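Coenzyme A transferase (Yersinia pestis, PDB 3QLI) probably transfers coenzyme A between carboxylic acids, binds coenzyme A and is a potential virulence factor. Local coordinates at residues Gly235-Gly241 with Asp330-Asn336; Arg256-His262 with Val278-Lys284. All blocks are in the same frame, centred on the assembly; numbering follows the deposited sequence.

Contact 1. Residues Gly235-Gly241 with Asp330-Asn336; sequences GACLQMG and DNVVSIN
On one face of the sheet Leu238 CD2 lies 4.2 Å from Val333 CB and Met240 CE 3.7 Å from Ile335 CD1; Met240 takes chi1 p and Ile335 chi1 m. Just before the strand, Ala236 CB adds a contact to Val333 CG2 at 3.9 Å. Helices 244-252 and 268-276 cover this face. The strands 237-240 and 332-336 run parallel, 14° between their directions and 4.7 Å apart at closest; Gly235 (phi/psi 80/0°) and left-handed Asn331 (60/35°) precede them. Register pairs Cys237 with Val332, Leu238 with Val333 and Gln239 with Ser334. Four backbone hydrogen bonds, each 3.0 Å, join them: Cys237 N to Asn331 O, Val333 N to Cys237 O, Gln239 N to Val333 O and Ile335 N to Gln239 O. On the opposite face Gln239 (chi1 t, chi2 -96°) leans across: OE1 accepts from Ser334 OG at 2.6 Å, and NE2 donates to Asn336 OD1 at 3.0 Å. At the ends, one water links Gly235 O with Asn331 ND2 (2.7 Å each) and another Gly241 N with Ile335 O (2.8 Å each). Asn336 borders Gln363 and Gly241 precedes Val242, both CoA-binding residues, consistent with these parallel strands ending by a CoA site, as in Rossmann-like alpha/beta folds.

Contact 2. Residues Arg256-His262 with Val278-Lys284; sequences RNDLGIH and VVTNQRK
Backbone bonding sets the register between 256-262, extended over its last residues, and 278-284, which has no regular structure. A single bridge joins Leu259 and Val279, with CA atoms 4.4 Å apart. Leu259 N donates to Val278 O (3.0 Å), while Leu259 O receives both Thr280 N (2.8 Å) and Asn281 N (2.9 Å). Asp258 (phi/psi 56/32°) and Asn281 (63/14°) take left-handed conformations.

Side chains reach backbone next. Asn281 OD1 accepts from Ile261 N at 2.8 Å, and Lys284 NZ donates to Ile261 O at 2.9 Å and also to Arg290 O. Gly260 sits here with its CA 3.2 Å from Asn281 OD1; a CB would clash with Lys284 CG. One water spans Lys284 NZ and His262 ND1, 2.8 Å from each, while His262 NE2 hydrogen-bonds Val320 O.

Strand 260-261 is outermost in the six-stranded mixed sheet, next to 237-240, though Ile261 also pairs through its backbone with Val292. The chain leaves it, passes through helix 268-276 and returns as 278-284 alongside 256-262.

In the apolar packing, Leu259 CD1 meets Val278 CG1 at 3.6 Å, and Val279 CG2 touches Leu259 CB (4.1 Å) and Ile261 CD1 (3.8 Å); Leu259 and Ile261 have chi1 m and chi2 t. Val279 and Ile261 pack on helix 268-276, Leu259 on Ala236 and Leu238.

Charged and hydroxyl groups occupy the more open end. Asp258, chi1 m, accepts from Thr280 OG1 through OD1 (2.7 Å) and forms a salt bridge from OD2 to Arg283 NH2 (3.3 Å, a weak hydrogen bond). Thr280 OG1 also receives Gln282 N at 3.3 Å, an ST turn. Another water connects Asp258 O (2.9 Å) to Arg283 N (2.8 Å).

Overall arrangement
Both contacts belong to the same mixed sheet, their centres 10 Å apart. Contact 1 is buried and joins two inner neighbours, 237-240 and 332-337; contact 2 is only partly buried and fastens a loop to 260-261, the outermost strand of the six-stranded sheet. They meet directly where Ala236 O and Leu238 N probably bond Gly260 N and O, and Cys237 SG packs on Lys284 CD. Regular parallel pairing dominates the first, with Asn336 beside the CoA-binding Gln363. In the second, a single bridge is supplemented by side-chain-to-backbone bonds and an open-side salt bridge, the chemistry of irregular chain; its nearest CoA-binding residue is Glu264, just beyond His262.

Contact 1. Residues Gly235-Gly241 with Asp330-Asn336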
loop_
_atom_site.group_PDB
_atom_site.type_symbol
_atom_site.label_atom_id
_atom_site.label_comp_id
_atom_site.label_asym_id
_atom_site.label_seq_id
_atom_site.Cartn_x
_atom_site.Cartn_y
_atom_site.Cartn_z
ATOM N N GLY A 235 -22.553 -12.504 -9.854
ATOM C CA GLY A 235 -21.906 -12.950 -8.638
ATOM C C GLY A 235 -20.802 -12.008 -8.184
ATOM O O GLY A 235 -20.166 -12.259 -7.166
ATOM N N ALA A 236 -20.568 -10.929 -8.933
ATOM C CA ALA A 236 -19.561 -9.932 -8.534
ATOM C C ALA A 236 -19.868 -9.331 -7.158
ATOM O O ALA A 236 -21.025 -9.140 -6.791
ATOM C CB ALA A 236 -19.454 -8.831 -9.581
ATOM N N CYS A 237 -18.821 -9.028 -6.398
ATOM C CA CYS A 237 -18.986 -8.412 -5.093
ATOM C C CYS A 237 -18.487 -6.967 -5.194
ATOM O O CYS A 237 -17.284 -6.721 -5.274
ATOM C CB CYS A 237 -18.182 -9.192 -4.054
ATOM S SG CYS A 237 -18.400 -8.621 -2.357
ATOM N N LEU A 238 -19.423 -6.025 -5.165
ATOM C CA LEU A 238 -19.169 -4.642 -5.565
ATOM C C LEU A 238 -18.673 -3.720 -4.456
ATOM O O LEU A 238 -19.162 -3.761 -3.321
ATOM C CB LEU A 238 -20.451 -4.033 -6.116
ATOM C CG LEU A 238 -21.115 -4.705 -7.315
ATOM C CD1 LEU A 238 -22.416 -3.982 -7.628
ATOM C CD2 LEU A 238 -20.167 -4.672 -8.502
ATOM N N GLN A 239 -17.704 -2.882 -4.809
ATOM C CA GLN A 239 -17.439 -1.645 -4.064
ATOM C C GLN A 239 -17.510 -0.506 -5.068
ATOM O O GLN A 239 -16.988 -0.634 -6.176
ATOM C CB GLN A 239 -16.066 -1.656 -3.401
ATOM C CG GLN A 239 -15.673 -0.285 -2.814
ATOM C CD GLN A 239 -14.805 0.533 -3.761
ATOM O OE1 GLN A 239 -14.116 -0.022 -4.622
ATOM N NE2 GLN A 239 -14.839 1.863 -3.607
ATOM N N MET A 240 -18.174 0.593 -4.710
ATOM C CA MET A 240 -18.057 1.789 -5.535
ATOM C C MET A 240 -18.246 3.083 -4.756
ATOM O O MET A 240 -18.736 3.066 -3.636
ATOM C CB MET A 240 -18.993 1.742 -6.743
ATOM C CG MET A 240 -20.460 1.661 -6.419
ATOM S SD MET A 240 -21.380 1.469 -7.982
ATOM C CE MET A 240 -20.971 -0.208 -8.439
ATOM N N GLY A 241 -17.848 4.194 -5.370
ATOM C CA GLY A 241 -17.981 5.509 -4.762
ATOM C C GLY A 241 -19.347 6.130 -5.011
ATOM O O GLY A 241 -20.319 5.440 -5.335
ATOM N N ASP A 330 -14.909 -13.688 -3.449
ATOM C CA ASP A 330 -14.534 -13.936 -4.832
ATOM C C ASP A 330 -15.160 -12.896 -5.746
ATOM O O ASP A 330 -16.224 -12.344 -5.431
ATOM C CB ASP A 330 -15.023 -15.313 -5.280
ATOM C CG ASP A 330 -14.230 -16.456 -4.665
ATOM O OD1 ASP A 330 -13.327 -16.210 -3.836
ATOM O OD2 ASP A 330 -14.530 -17.617 -5.013
ATOM N N ASN A 331 -14.505 -12.638 -6.879
ATOM C CA ASN A 331 -15.078 -11.798 -7.919
ATOM C C ASN A 331 -15.381 -10.391 -7.430
ATOM O O ASN A 331 -16.359 -9.784 -7.844
ATOM C CB ASN A 331 -16.348 -12.447 -8.498
ATOM C CG ASN A 331 -16.072 -13.819 -9.115
ATOM O OD1 ASN A 331 -15.213 -13.963 -9.984
ATOM N ND2 ASN A 331 -16.788 -14.828 -8.649
ATOM N N VAL A 332 -14.538 -9.871 -6.546
ATOM C CA VAL A 332 -14.662 -8.475 -6.161
ATOM C C VAL A 332 -14.508 -7.600 -7.395
ATOM O O VAL A 332 -13.635 -7.841 -8.241
ATOM C CB VAL A 332 -13.594 -8.079 -5.120
ATOM C CG1 VAL A 332 -13.596 -6.561 -4.896
ATOM C CG2 VAL A 332 -13.843 -8.824 -3.806
ATOM N N VAL A 333 -15.381 -6.607 -7.528
ATOM C CA VAL A 333 -15.146 -5.558 -8.509
ATOM C C VAL A 333 -15.151 -4.231 -7.779
ATOM O O VAL A 333 -16.159 -3.852 -7.190
ATOM C CB VAL A 333 -16.188 -5.530 -9.631
ATOM C CG1 VAL A 333 -15.887 -4.374 -10.573
ATOM C CG2 VAL A 333 -16.188 -6.868 -10.397
ATOM N N SER A 334 -13.999 -3.563 -7.791
ATOM C CA SER A 334 -13.841 -2.244 -7.192
ATOM C C SER A 334 -13.904 -1.200 -8.294
ATOM O O SER A 334 -13.136 -1.264 -9.254
ATOM C CB SER A 334 -12.494 -2.145 -6.484
ATOM O OG SER A 334 -12.171 -0.784 -6.219
ATOM N N ILE A 335 -14.824 -0.248 -8.162
ATOM C CA ILE A 335 -14.975 0.807 -9.153
ATOM C C ILE A 335 -14.754 2.161 -8.501
ATOM O O ILE A 335 -15.574 2.622 -7.706
ATOM C CB ILE A 335 -16.376 0.761 -9.798
ATOM C CG1 ILE A 335 -16.594 -0.590 -10.490
ATOM C CG2 ILE A 335 -16.564 1.932 -10.781
ATOM C CD1 ILE A 335 -18.068 -0.978 -10.667
ATOM N N ASN A 336 -13.622 2.774 -8.822
ATOM C CA ASN A 336 -13.234 4.067 -8.270
ATOM C C ASN A 336 -12.997 5.076 -9.383
ATOM O O ASN A 336 -12.682 4.702 -10.500
ATOM C CB ASN A 336 -11.963 3.924 -7.453
ATOM C CG ASN A 336 -12.194 3.196 -6.152
ATOM O OD1 ASN A 336 -13.065 3.577 -5.377
ATOM N ND2 ASN A 336 -11.431 2.139 -5.914
HETATM O O HOH W 1 -18.786 -14.588 -6.858
HETATM O O HOH W 2 -17.171 4.875 -7.949
#

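Contact 2. Residues Arg256-His262 with Val278-Lys284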
loop_
_atom_site.group_PDB
_atom_site.type_symbol
_atom_site.label_atom_id
_atom_site.label_comp_id
_atom_site.label_asym_id
_atom_site.label_seq_id
_atom_site.Cartn_x
_atom_site.Cartn_y
_atom_site.Cartn_z
ATOM N N ARG A 256 -28.242 -7.886 -13.785
ATOM C CA ARG A 256 -27.418 -8.928 -13.179
ATOM C C ARG A 256 -28.171 -9.688 -12.087
ATOM O O ARG A 256 -29.236 -9.271 -11.640
ATOM C CB ARG A 256 -26.134 -8.331 -12.584
ATOM C CG ARG A 256 -25.229 -7.633 -13.582
ATOM C CD ARG A 256 -24.473 -8.623 -14.476
ATOM N NE ARG A 256 -23.466 -7.924 -15.275
ATOM C CZ ARG A 256 -23.747 -7.261 -16.392
ATOM N NH1 ARG A 256 -24.999 -7.231 -16.832
ATOM N NH2 ARG A 256 -22.793 -6.632 -17.066
ATOM N N ASN A 257 -27.607 -10.811 -11.660
ATOM C CA ASN A 257 -28.173 -11.538 -10.537
ATOM C C ASN A 257 -27.108 -11.971 -9.526
ATOM O O ASN A 257 -25.938 -12.134 -9.865
ATOM C CB ASN A 257 -28.967 -12.752 -11.017
ATOM C CG ASN A 257 -28.091 -13.794 -11.669
ATOM O OD1 ASN A 257 -27.282 -14.449 -11.003
ATOM N ND2 ASN A 257 -28.252 -13.966 -12.981
ATOM N N ASP A 258 -27.544 -12.147 -8.285
ATOM C CA ASP A 258 -26.693 -12.622 -7.201
ATOM C C ASP A 258 -25.433 -11.791 -6.972
ATOM O O ASP A 258 -24.402 -12.314 -6.558
ATOM C CB ASP A 258 -26.351 -14.097 -7.396
ATOM C CG ASP A 258 -27.506 -15.014 -7.017
ATOM O OD1 ASP A 258 -28.112 -14.819 -5.928
ATOM O OD2 ASP A 258 -27.813 -15.921 -7.817
ATOM N N LEU A 259 -25.517 -10.493 -7.229
ATOM C CA LEU A 259 -24.406 -9.615 -6.857
ATOM C C LEU A 259 -24.297 -9.507 -5.338
ATOM O O LEU A 259 -25.268 -9.747 -4.600
ATOM C CB LEU A 259 -24.575 -8.227 -7.465
ATOM C CG LEU A 259 -24.645 -8.180 -8.990
ATOM C CD1 LEU A 259 -24.678 -6.739 -9.499
ATOM C CD2 LEU A 259 -23.462 -8.919 -9.586
ATOM N N GLY A 260 -23.101 -9.155 -4.873
ATOM C CA GLY A 260 -22.887 -8.883 -3.464
ATOM C C GLY A 260 -22.386 -7.462 -3.291
ATOM O O GLY A 260 -21.985 -6.812 -4.269
ATOM N N ILE A 261 -22.404 -6.977 -2.051
ATOM C CA ILE A 261 -21.865 -5.656 -1.748
ATOM C C ILE A 261 -20.895 -5.732 -0.576
ATOM O O ILE A 261 -21.229 -6.263 0.482
ATOM C CB ILE A 261 -22.984 -4.645 -1.390
ATOM C CG1 ILE A 261 -23.815 -4.281 -2.629
ATOM C CG2 ILE A 261 -22.386 -3.365 -0.769
ATOM C CD1 ILE A 261 -25.022 -3.414 -2.308
ATOM N N HIS A 262 -19.686 -5.227 -0.790
ATOM C CA HIS A 262 -18.738 -4.962 0.291
ATOM C C HIS A 262 -18.000 -3.703 -0.119
ATOM O O HIS A 262 -17.036 -3.745 -0.906
ATOM C CB HIS A 262 -17.760 -6.130 0.471
ATOM C CG HIS A 262 -16.741 -5.904 1.548
ATOM N ND1 HIS A 262 -16.759 -6.580 2.751
ATOM C CD2 HIS A 262 -15.676 -5.066 1.605
ATOM C CE1 HIS A 262 -15.742 -6.177 3.495
ATOM N NE2 HIS A 262 -15.063 -5.265 2.817
ATOM N N VAL A 278 -31.309 -7.439 -7.176
ATOM C CA VAL A 278 -30.097 -7.730 -7.933
ATOM C C VAL A 278 -28.971 -8.167 -7.005
ATOM O O VAL A 278 -28.237 -9.120 -7.285
ATOM C CB VAL A 278 -29.638 -6.483 -8.723
ATOM C CG1 VAL A 278 -28.239 -6.692 -9.316
ATOM C CG2 VAL A 278 -30.660 -6.132 -9.814
ATOM N N VAL A 279 -28.825 -7.443 -5.904
ATOM C CA VAL A 279 -27.837 -7.777 -4.885
ATOM C C VAL A 279 -28.472 -8.769 -3.916
ATOM O O VAL A 279 -29.470 -8.450 -3.265
ATOM C CB VAL A 279 -27.392 -6.508 -4.118
ATOM C CG1 VAL A 279 -26.680 -6.871 -2.786
ATOM C CG2 VAL A 279 -26.516 -5.625 -4.994
ATOM N N THR A 280 -27.903 -9.966 -3.826
ATOM C CA THR A 280 -28.387 -10.966 -2.884
ATOM C C THR A 280 -27.318 -11.352 -1.854
ATOM O O THR A 280 -27.638 -11.900 -0.802
ATOM C CB THR A 280 -28.812 -12.252 -3.598
ATOM O OG1 THR A 280 -27.641 -12.925 -4.067
ATOM C CG2 THR A 280 -29.715 -11.942 -4.776
ATOM N N ASN A 281 -26.051 -11.098 -2.176
ATOM C CA ASN A 281 -24.944 -11.443 -1.284
ATOM C C ASN A 281 -24.774 -12.940 -1.014
ATOM O O ASN A 281 -24.041 -13.339 -0.102
ATOM C CB ASN A 281 -25.066 -10.688 0.045
ATOM C CG ASN A 281 -24.835 -9.200 -0.114
ATOM O OD1 ASN A 281 -23.714 -8.762 -0.390
ATOM N ND2 ASN A 281 -25.890 -8.413 0.059
ATOM N N GLN A 282 -25.436 -13.767 -1.813
ATOM C CA GLN A 282 -25.370 -15.208 -1.633
ATOM C C GLN A 282 -24.066 -15.835 -2.132
ATOM O O GLN A 282 -23.771 -16.973 -1.781
ATOM C CB GLN A 282 -26.573 -15.893 -2.295
ATOM C CG GLN A 282 -27.869 -15.629 -1.540
ATOM C CD GLN A 282 -27.727 -15.956 -0.063
ATOM O OE1 GLN A 282 -27.179 -16.999 0.301
ATOM N NE2 GLN A 282 -28.189 -15.055 0.797
ATOM N N ARG A 283 -23.285 -15.104 -2.931
ATOM C CA ARG A 283 -22.012 -15.642 -3.428
ATOM C C ARG A 283 -20.797 -15.172 -2.624
ATOM O O ARG A 283 -19.671 -15.591 -2.894
ATOM C CB ARG A 283 -21.811 -15.324 -4.922
ATOM C CG ARG A 283 -23.031 -15.609 -5.819
ATOM C CD ARG A 283 -23.094 -17.043 -6.333
ATOM N NE ARG A 283 -24.224 -17.232 -7.249
ATOM C CZ ARG A 283 -24.161 -17.086 -8.576
ATOM N NH1 ARG A 283 -23.017 -16.757 -9.162
ATOM N NH2 ARG A 283 -25.247 -17.277 -9.324
ATOM N N LYS A 284 -21.017 -14.303 -1.644
ATOM C CA LYS A 284 -19.923 -13.862 -0.779
ATOM C C LYS A 284 -19.428 -14.969 0.138
ATOM O O LYS A 284 -20.175 -15.879 0.524
ATOM C CB LYS A 284 -20.319 -12.641 0.066
ATOM C CG LYS A 284 -20.654 -11.393 -0.748
ATOM C CD LYS A 284 -20.386 -10.091 0.051
ATOM C CE LYS A 284 -21.200 -10.028 1.319
ATOM N NZ LYS A 284 -21.047 -8.737 2.070
HETATM O O HOH W 3 -23.305 -12.425 -3.835
HETATM O O HOH W 4 -18.461 -8.845 3.057
#